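Local coordinates for protein F01G10.3, confirmed by transcript evidence (Caenorhabditis elegans, PDB 3K6J), which probably acts as the NAD+-dependent (3S)-3-hydroxyacyl-CoA dehydrogenase part of a multifunctional enzyme and carries a bound zinc ion, at residues 394-399 and 409-414; 366-371 and 431-436; 264-269 and 357-362. One frame throughout, in Å; residues are numbered along the deposited sequence.

All three contacts lie in the helical part of the chain, away from the zinc site. Helix 355-375 runs through contacts 2 and 3, meeting helix 259-269 near its start and the 431-436 segment further along; their centres are about 19 Å apart. Along the chain contact 3 closes first, and contact 1 is then nested inside the loop that contact 2 closes. Contacts 1 and 2 are about 12 Å apart between centres and touch, through Trp395 and Tyr371 among others; contacts 1 and 3 do not touch. The chain's last helices are thereby gathered around helix 355-375, which also packs on helix 259-269, within the range of the 3-hydroxyacyl-CoA dehydrogenase C-terminal family.

Contact 1 (394-399 and 409-414); sequences GWPIHS and EGLDKI
The carbonyl O of Pro396 receives the N-H of Gly410 at 3.0 Å from O to N, a weak bond because the angle at the hydrogen is only 133°. It joins the two segments where their backbones come nearest, with the alpha carbons of Pro396 and Gly410 4.8 Å apart. Apolar groups do the rest. The Pro396 ring turns CB and CG toward the start of helix 412-424: CB meets Leu411 CD2 at 3.7 Å, while CG presses on the end of Ile414, 3.5 Å from its CD1, a little tighter than ordinary van der Waals contact. The proline ring and the Ile414 side chain cross at about a right angle. Leu411 splits its branches between two neighbours. CD2 goes to the proline and CD1 to the tip of Ile397, 3.8 Å from Ile397 CD1; its CG lies anti to the carbonyl carbon (chi1 -67°), leaving the fork between these partners. Pro396 CD, for its part, sits over one face of the Trp395 indole, 3.3 Å above the plane and offset toward the rim. Helix 355-375 borders the cluster through Val367, Tyr364 and Tyr371. The whole is a buried junction between the short antiparallel hairpin of strands 397-398 and 401-402 and the loop leading into helix 412-424.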
loop_
_atom_site.group_PDB
_atom_site.type_symbol
_atom_site.label_atom_id
_atom_site.label_comp_id
_atom_site.label_asym_id
_atom_site.label_seq_id
_atom_site.Cartn_x
_atom_site.Cartn_y
_atom_site.Cartn_z
ATOM N N GLY A 394 5.832 11.373 -2.800
ATOM C CA GLY A 394 5.877 12.666 -3.453
ATOM C C GLY A 394 5.548 12.583 -4.944
ATOM O O GLY A 394 5.193 11.515 -5.466
ATOM N N TRP A 395 5.658 13.727 -5.615
ATOM C CA TRP A 395 5.474 13.816 -7.068
ATOM C C TRP A 395 6.161 15.072 -7.646
ATOM O O TRP A 395 6.269 16.077 -6.963
ATOM C CB TRP A 395 3.995 13.782 -7.427
ATOM C CG TRP A 395 3.739 13.226 -8.784
ATOM C CD1 TRP A 395 3.210 13.901 -9.860
ATOM C CD2 TRP A 395 3.981 11.877 -9.237
ATOM N NE1 TRP A 395 3.102 13.054 -10.944
ATOM C CE2 TRP A 395 3.567 11.810 -10.594
ATOM C CE3 TRP A 395 4.509 10.723 -8.632
ATOM C CZ2 TRP A 395 3.675 10.640 -11.358
ATOM C CZ3 TRP A 395 4.598 9.543 -9.388
ATOM C CH2 TRP A 395 4.192 9.517 -10.747
ATOM N N PRO A 396 6.663 15.001 -8.889
ATOM C CA PRO A 396 7.327 16.170 -9.488
ATOM C C PRO A 396 6.377 17.329 -9.795
ATOM O O PRO A 396 6.824 18.456 -10.009
ATOM C CB PRO A 396 7.901 15.622 -10.795
ATOM C CG PRO A 396 7.949 14.165 -10.643
ATOM C CD PRO A 396 6.896 13.769 -9.665
ATOM N N ILE A 397 5.079 17.049 -9.793
ATOM C CA ILE A 397 4.040 18.002 -10.162
ATOM C C ILE A 397 2.855 17.849 -9.201
ATOM O O ILE A 397 2.519 16.724 -8.802
ATOM C CB ILE A 397 3.620 17.779 -11.648
ATOM C CG1 ILE A 397 4.453 18.706 -12.544
ATOM C CG2 ILE A 397 2.136 18.007 -11.860
ATOM C CD1 ILE A 397 3.995 18.824 -13.995
ATOM N N HIS A 398 2.253 18.975 -8.813
ATOM C CA HIS A 398 1.052 18.981 -7.972
ATOM C C HIS A 398 0.044 19.970 -8.526
ATOM O O HIS A 398 0.251 20.502 -9.617
ATOM C CB HIS A 398 1.375 19.206 -6.475
ATOM C CG HIS A 398 1.824 20.592 -6.123
ATOM N ND1 HIS A 398 1.345 21.269 -5.020
ATOM C CD2 HIS A 398 2.712 21.429 -6.713
ATOM C CE1 HIS A 398 1.907 22.464 -4.952
ATOM N NE2 HIS A 398 2.739 22.587 -5.970
ATOM N N SER A 399 -1.047 20.215 -7.802
ATOM C CA SER A 399 -2.105 21.101 -8.315
ATOM C C SER A 399 -1.596 22.530 -8.514
ATOM O O SER A 399 -2.082 23.241 -9.400
ATOM C CB SER A 399 -3.326 21.098 -7.398
ATOM O OG SER A 399 -3.016 21.629 -6.126
ATOM N N GLU A 409 12.534 19.890 -9.970
ATOM C CA GLU A 409 11.143 20.310 -9.805
ATOM C C GLU A 409 10.475 20.307 -11.169
ATOM O O GLU A 409 11.076 20.722 -12.150
ATOM C CB GLU A 409 11.023 21.692 -9.126
ATOM C CG GLU A 409 11.149 22.922 -10.070
ATOM C CD GLU A 409 10.825 24.259 -9.385
ATOM O OE1 GLU A 409 11.101 24.398 -8.176
ATOM O OE2 GLU A 409 10.292 25.181 -10.053
ATOM N N GLY A 410 9.237 19.830 -11.241
ATOM C CA GLY A 410 8.567 19.687 -12.530
ATOM C C GLY A 410 9.105 18.482 -13.264
ATOM O O GLY A 410 9.821 17.659 -12.677
ATOM N N LEU A 411 8.784 18.392 -14.550
ATOM C CA LEU A 411 9.015 17.181 -15.329
ATOM C C LEU A 411 10.072 17.308 -16.425
ATOM O O LEU A 411 10.451 16.303 -17.044
ATOM C CB LEU A 411 7.693 16.689 -15.957
ATOM C CG LEU A 411 6.523 16.159 -15.103
ATOM C CD1 LEU A 411 5.334 15.857 -16.004
ATOM C CD2 LEU A 411 6.909 14.903 -14.329
ATOM N N ASP A 412 10.548 18.528 -16.672
ATOM C CA ASP A 412 11.418 18.790 -17.832
ATOM C C ASP A 412 12.757 18.048 -17.763
ATOM O O ASP A 412 13.148 17.379 -18.728
ATOM C CB ASP A 412 11.602 20.302 -18.061
ATOM C CG ASP A 412 12.159 20.633 -19.464
ATOM O OD1 ASP A 412 11.681 20.054 -20.480
ATOM O OD2 ASP A 412 13.082 21.478 -19.548
ATOM N N LYS A 413 13.437 18.119 -16.619
ATOM C CA LYS A 413 14.716 17.402 -16.479
ATOM C C LYS A 413 14.498 15.892 -16.507
ATOM O O LYS A 413 15.304 15.156 -17.083
ATOM C CB LYS A 413 15.484 17.824 -15.218
ATOM C CG LYS A 413 15.535 19.336 -15.018
ATOM C CD LYS A 413 16.620 20.002 -15.894
ATOM C CE LYS A 413 16.307 21.473 -16.123
ATOM N NZ LYS A 413 15.370 21.604 -17.270
ATOM N N ILE A 414 13.393 15.453 -15.899
ATOM C CA ILE A 414 12.974 14.046 -15.898
ATOM C C ILE A 414 12.766 13.535 -17.326
ATOM O O ILE A 414 13.321 12.500 -17.705
ATOM C CB ILE A 414 11.684 13.818 -15.035
ATOM C CG1 ILE A 414 12.009 14.040 -13.549
ATOM C CG2 ILE A 414 11.135 12.418 -15.255
ATOM C CD1 ILE A 414 10.821 14.049 -12.600
#

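Contact 2 (366-371 and 431-436); sequences TVNEGY and YIVADA
Helix 355-375 passes residues 366-371 beside a chain that is still extended at Ile432 to Ala434 and turns helical at Asp435. The backbones come nearest at Tyr371 and Ala436, whose alpha carbons are 5.6 Å apart. From the helix, Asn368 and Tyr371 both direct their side chains at this chain, three residues apart and so on one helical face. Asn368 is extended, CG anti to its own N (chi1 -178°), which carries the terminal amide to the backbone of Ile432 to Ala434. Ala434 takes the N-cap position of helix 435-440, so the contact marks the place where the last helix of this mainly helical part begins against helix 355-375. Ala434 CB lies 4.2 Å from Tyr371 CB. The Tyr371 ring approaches the new helix obliquely, with CD2 4.0 Å from Ala436 CB and 3.6 Å from Ala436 O. Ala436 CB also rests 3.8 Å from Tyr371 O. Leu437 and Ala440 also touch the tyrosine, and Glu375, one turn further along helix 355-375, accepts the backbone N-H of Ala436 through OE1.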
loop_
_atom_site.group_PDB
_atom_site.type_symbol
_atom_site.label_atom_id
_atom_site.label_comp_id
_atom_site.label_asym_id
_atom_site.label_seq_id
_atom_site.Cartn_x
_atom_site.Cartn_y
_atom_site.Cartn_z
ATOM N N THR A 366 10.091 5.297 -12.593
ATOM C CA THR A 366 8.880 5.003 -11.842
ATOM C C THR A 366 7.840 6.085 -12.094
ATOM O O THR A 366 6.647 5.774 -12.370
ATOM C CB THR A 366 9.204 4.843 -10.366
ATOM O OG1 THR A 366 10.206 3.836 -10.241
ATOM C CG2 THR A 366 7.972 4.440 -9.567
ATOM N N VAL A 367 8.280 7.345 -12.059
ATOM C CA VAL A 367 7.390 8.460 -12.386
ATOM C C VAL A 367 6.766 8.283 -13.784
ATOM O O VAL A 367 5.556 8.459 -13.978
ATOM C CB VAL A 367 8.089 9.834 -12.273
ATOM C CG1 VAL A 367 7.168 10.965 -12.812
ATOM C CG2 VAL A 367 8.502 10.112 -10.835
ATOM N N ASN A 368 7.614 7.894 -14.743
ATOM C CA ASN A 368 7.186 7.690 -16.118
ATOM C C ASN A 368 6.132 6.587 -16.245
ATOM O O ASN A 368 5.165 6.760 -16.972
ATOM C CB ASN A 368 8.407 7.419 -17.029
ATOM C CG ASN A 368 8.009 7.250 -18.484
ATOM O OD1 ASN A 368 8.139 6.170 -19.050
ATOM N ND2 ASN A 368 7.457 8.301 -19.070
ATOM N N GLU A 369 6.328 5.461 -15.548
ATOM C CA GLU A 369 5.333 4.389 -15.476
ATOM C C GLU A 369 3.978 4.842 -14.890
ATOM O O GLU A 369 2.914 4.433 -15.361
ATOM C CB GLU A 369 5.872 3.188 -14.682
ATOM C CG GLU A 369 4.864 2.040 -14.538
ATOM C CD GLU A 369 4.511 1.387 -15.888
ATOM O OE1 GLU A 369 3.509 0.652 -15.947
ATOM O OE2 GLU A 369 5.212 1.616 -16.898
ATOM N N GLY A 370 4.003 5.698 -13.884
ATOM C CA GLY A 370 2.763 6.307 -13.416
ATOM C C GLY A 370 2.014 6.994 -14.549
ATOM O O GLY A 370 0.803 6.817 -14.702
ATOM N N TYR A 371 2.730 7.792 -15.350
ATOM C CA TYR A 371 2.082 8.492 -16.477
ATOM C C TYR A 371 1.576 7.505 -17.522
ATOM O O TYR A 371 0.529 7.689 -18.107
ATOM C CB TYR A 371 3.011 9.549 -17.060
ATOM C CG TYR A 371 2.970 10.800 -16.227
ATOM C CD1 TYR A 371 3.986 11.107 -15.330
ATOM C CD2 TYR A 371 1.892 11.649 -16.306
ATOM C CE1 TYR A 371 3.917 12.256 -14.558
ATOM C CE2 TYR A 371 1.814 12.790 -15.544
ATOM C CZ TYR A 371 2.814 13.087 -14.672
ATOM O OH TYR A 371 2.698 14.238 -13.925
ATOM N N TYR A 431 12.581 3.459 -20.181
ATOM C CA TYR A 431 13.118 4.773 -20.544
ATOM C C TYR A 431 12.360 5.448 -21.687
ATOM O O TYR A 431 12.648 6.595 -22.027
ATOM C CB TYR A 431 14.609 4.680 -20.886
ATOM C CG TYR A 431 15.441 3.942 -19.858
ATOM C CD1 TYR A 431 15.463 4.355 -18.527
ATOM C CD2 TYR A 431 16.226 2.845 -20.222
ATOM C CE1 TYR A 431 16.225 3.689 -17.575
ATOM C CE2 TYR A 431 16.998 2.165 -19.276
ATOM C CZ TYR A 431 16.994 2.594 -17.951
ATOM O OH TYR A 431 17.754 1.934 -16.994
ATOM N N ILE A 432 11.405 4.731 -22.283
ATOM C CA ILE A 432 10.534 5.285 -23.324
ATOM C C ILE A 432 9.509 6.218 -22.689
ATOM O O ILE A 432 8.571 5.769 -22.019
ATOM C CB ILE A 432 9.786 4.170 -24.088
ATOM C CG1 ILE A 432 10.740 3.014 -24.467
ATOM C CG2 ILE A 432 8.959 4.766 -25.270
ATOM C CD1 ILE A 432 11.373 3.092 -25.839
ATOM N N VAL A 433 9.689 7.513 -22.902
ATOM C CA VAL A 433 8.828 8.532 -22.296
ATOM C C VAL A 433 7.363 8.430 -22.745
ATOM O O VAL A 433 7.073 8.287 -23.929
ATOM C CB VAL A 433 9.399 9.959 -22.520
ATOM C CG1 VAL A 433 8.550 11.017 -21.837
ATOM C CG2 VAL A 433 10.819 10.043 -21.981
ATOM N N ALA A 434 6.442 8.500 -21.783
ATOM C CA ALA A 434 5.004 8.485 -22.067
ATOM C C ALA A 434 4.483 9.842 -22.565
ATOM O O ALA A 434 4.916 10.899 -22.079
ATOM C CB ALA A 434 4.230 8.052 -20.822
ATOM N N ASP A 435 3.543 9.805 -23.516
ATOM C CA ASP A 435 2.874 11.015 -24.005
ATOM C C ASP A 435 2.242 11.840 -22.892
ATOM O O ASP A 435 2.324 13.065 -22.929
ATOM C CB ASP A 435 1.822 10.682 -25.077
ATOM C CG ASP A 435 2.447 10.197 -26.393
ATOM O OD1 ASP A 435 3.601 10.561 -26.682
ATOM O OD2 ASP A 435 1.788 9.441 -27.143
ATOM N N ALA A 436 1.628 11.187 -21.897
ATOM C CA ALA A 436 1.009 11.924 -20.769
ATOM C C ALA A 436 2.048 12.664 -19.920
ATOM O O ALA A 436 1.754 13.698 -19.320
ATOM C CB ALA A 436 0.162 10.991 -19.890
#

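Contact 3 (264-269 and 357-362); sequences KIITNF and DVINFM
Ile359 has more surface buried here than any other residue of the two segments, followed by Ile265 and Ile266, and these three isoleucines carry the crossing. Ile359 points from helix 355-375 at helix 259-269, and its CD1 enters among three side chains. Ile359 CD1 lies 3.7 Å from both Ile265 CG2 and Ile266 CD1, and 3.8 Å from Phe269 CB. Its CG1 stands anti to the carbonyl carbon (chi1 -75°), sending CD1 into this group, while the CG2 branch is left to meet the Phe269 ring obliquely, 3.9 Å from CD1 of the phenylalanine.

Ile265 uses both of its branches. The side chain slides past that of Ile359 in the opposite direction, CG2 touching it, and crosses Val358 at about a right angle, with Ile265 CD1 3.7 Å from Val358 CG1. Ile266 starts off to one side, but its end comes round to the partner helix, where it meets Met362 tip to tip: Ile266 CD1 is 3.5 Å from Met362 CE and 3.6 Å from its SD. The methionine is extended through chi2 and bent at chi3, which brings its methyl to this isoleucine. The side chains that meet are all apolar, and no hydrogen bond links the segments.

This is a near-orthogonal helix-helix crossing, at -89°, with helix 259-269 in the range of the 3-hydroxyacyl-CoA dehydrogenase C-terminal family; the axes of these short segments pass 10.0 Å apart at their closest. Helix 234-253 touches both, meeting Ile266 through Tyr244, Val358 through Leu251 and Met362 through Ser248. Phe271, in the loop after helix 259-269, meets the Phe269 ring with the planes at about 25°, and Leu363 of helix 355-375 also packs on Phe269.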
loop_
_atom_site.group_PDB
_atom_site.type_symbol
_atom_site.label_atom_id
_atom_site.label_comp_id
_atom_site.label_asym_id
_atom_site.label_seq_id
_atom_site.Cartn_x
_atom_site.Cartn_y
_atom_site.Cartn_z
ATOM N N LYS A 264 20.528 2.942 1.589
ATOM C CA LYS A 264 20.953 4.113 2.331
ATOM C C LYS A 264 20.674 5.362 1.532
ATOM O O LYS A 264 20.282 6.371 2.086
ATOM C CB LYS A 264 22.433 4.026 2.709
ATOM C CG LYS A 264 22.918 5.149 3.608
ATOM C CD LYS A 264 22.258 5.073 4.972
ATOM C CE LYS A 264 22.684 6.233 5.846
ATOM N NZ LYS A 264 21.944 6.142 7.121
ATOM N N ILE A 265 20.845 5.268 0.219
ATOM C CA ILE A 265 20.593 6.381 -0.667
ATOM C C ILE A 265 19.088 6.708 -0.700
ATOM O O ILE A 265 18.684 7.875 -0.618
ATOM C CB ILE A 265 21.159 6.089 -2.070
ATOM C CG1 ILE A 265 22.702 6.103 -2.032
ATOM C CG2 ILE A 265 20.633 7.097 -3.085
ATOM C CD1 ILE A 265 23.376 5.442 -3.270
ATOM N N ILE A 266 18.275 5.660 -0.787
ATOM C CA ILE A 266 16.820 5.753 -0.709
ATOM C C ILE A 266 16.322 6.349 0.616
ATOM O O ILE A 266 15.461 7.240 0.615
ATOM C CB ILE A 266 16.172 4.360 -1.022
ATOM C CG1 ILE A 266 16.317 4.008 -2.513
ATOM C CG2 ILE A 266 14.737 4.270 -0.556
ATOM C CD1 ILE A 266 15.513 4.874 -3.468
ATOM N N THR A 267 16.860 5.884 1.740
ATOM C CA THR A 267 16.397 6.398 3.033
ATOM C C THR A 267 16.917 7.810 3.267
ATOM O O THR A 267 16.261 8.607 3.934
ATOM C CB THR A 267 16.744 5.463 4.239
ATOM O OG1 THR A 267 18.167 5.351 4.371
ATOM C CG2 THR A 267 16.136 4.073 4.046
ATOM N N ASN A 268 18.092 8.113 2.711
ATOM C CA ASN A 268 18.599 9.490 2.727
ATOM C C ASN A 268 17.679 10.428 1.944
ATOM O O ASN A 268 17.451 11.547 2.359
ATOM C CB ASN A 268 20.037 9.603 2.165
ATOM C CG ASN A 268 21.103 9.084 3.126
ATOM O OD1 ASN A 268 20.836 8.773 4.285
ATOM N ND2 ASN A 268 22.320 8.977 2.628
ATOM N N PHE A 269 17.173 9.967 0.806
ATOM C CA PHE A 269 16.177 10.721 0.040
ATOM C C PHE A 269 14.927 10.993 0.902
ATOM O O PHE A 269 14.306 12.051 0.800
ATOM C CB PHE A 269 15.819 9.945 -1.224
ATOM C CG PHE A 269 14.789 10.623 -2.091
ATOM C CD1 PHE A 269 15.162 11.633 -2.994
ATOM C CD2 PHE A 269 13.447 10.228 -2.031
ATOM C CE1 PHE A 269 14.220 12.235 -3.816
ATOM C CE2 PHE A 269 12.480 10.832 -2.842
ATOM C CZ PHE A 269 12.858 11.842 -3.734
ATOM N N ASP A 357 22.360 10.582 -9.141
ATOM C CA ASP A 357 22.129 9.722 -10.306
ATOM C C ASP A 357 21.458 8.397 -9.945
ATOM O O ASP A 357 20.621 7.896 -10.703
ATOM C CB ASP A 357 23.438 9.431 -11.052
ATOM C CG ASP A 357 24.082 10.686 -11.645
ATOM O OD1 ASP A 357 25.314 10.653 -11.887
ATOM O OD2 ASP A 357 23.380 11.698 -11.863
ATOM N N VAL A 358 21.866 7.825 -8.808
ATOM C CA VAL A 358 21.236 6.628 -8.245
ATOM C C VAL A 358 19.718 6.825 -8.036
ATOM O O VAL A 358 18.915 6.026 -8.521
ATOM C CB VAL A 358 21.923 6.204 -6.903
ATOM C CG1 VAL A 358 21.142 5.095 -6.211
ATOM C CG2 VAL A 358 23.368 5.748 -7.163
ATOM N N ILE A 359 19.356 7.893 -7.321
ATOM C CA ILE A 359 17.966 8.298 -7.117
ATOM C C ILE A 359 17.227 8.487 -8.452
ATOM O O ILE A 359 16.145 7.951 -8.634
ATOM C CB ILE A 359 17.864 9.572 -6.233
ATOM C CG1 ILE A 359 18.121 9.247 -4.755
ATOM C CG2 ILE A 359 16.514 10.278 -6.397
ATOM C CD1 ILE A 359 17.261 8.115 -4.166
ATOM N N ASN A 360 17.827 9.218 -9.389
ATOM C CA ASN A 360 17.221 9.417 -10.695
ATOM C C ASN A 360 16.980 8.112 -11.436
ATOM O O ASN A 360 15.935 7.924 -12.057
ATOM C CB ASN A 360 18.079 10.362 -11.542
ATOM C CG ASN A 360 18.166 11.745 -10.949
ATOM O OD1 ASN A 360 17.424 12.091 -10.026
ATOM N ND2 ASN A 360 19.066 12.555 -11.482
ATOM N N PHE A 361 17.963 7.223 -11.374
ATOM C CA PHE A 361 17.906 5.907 -12.022
ATOM C C PHE A 361 16.720 5.087 -11.498
ATOM O O PHE A 361 16.072 4.353 -12.256
ATOM C CB PHE A 361 19.228 5.162 -11.787
ATOM C CG PHE A 361 19.401 3.919 -12.632
ATOM C CD1 PHE A 361 19.798 4.009 -13.971
ATOM C CD2 PHE A 361 19.200 2.649 -12.088
ATOM C CE1 PHE A 361 19.979 2.847 -14.760
ATOM C CE2 PHE A 361 19.362 1.495 -12.877
ATOM C CZ PHE A 361 19.761 1.607 -14.223
ATOM N N MET A 362 16.441 5.219 -10.205
ATOM C CA MET A 362 15.293 4.529 -9.582
ATOM C C MET A 362 13.951 5.244 -9.764
ATOM O O MET A 362 12.974 4.625 -10.125
ATOM C CB MET A 362 15.546 4.284 -8.087
ATOM C CG MET A 362 16.315 2.997 -7.812
ATOM S SD MET A 362 16.947 2.852 -6.127
ATOM C CE MET A 362 17.980 4.279 -5.943
#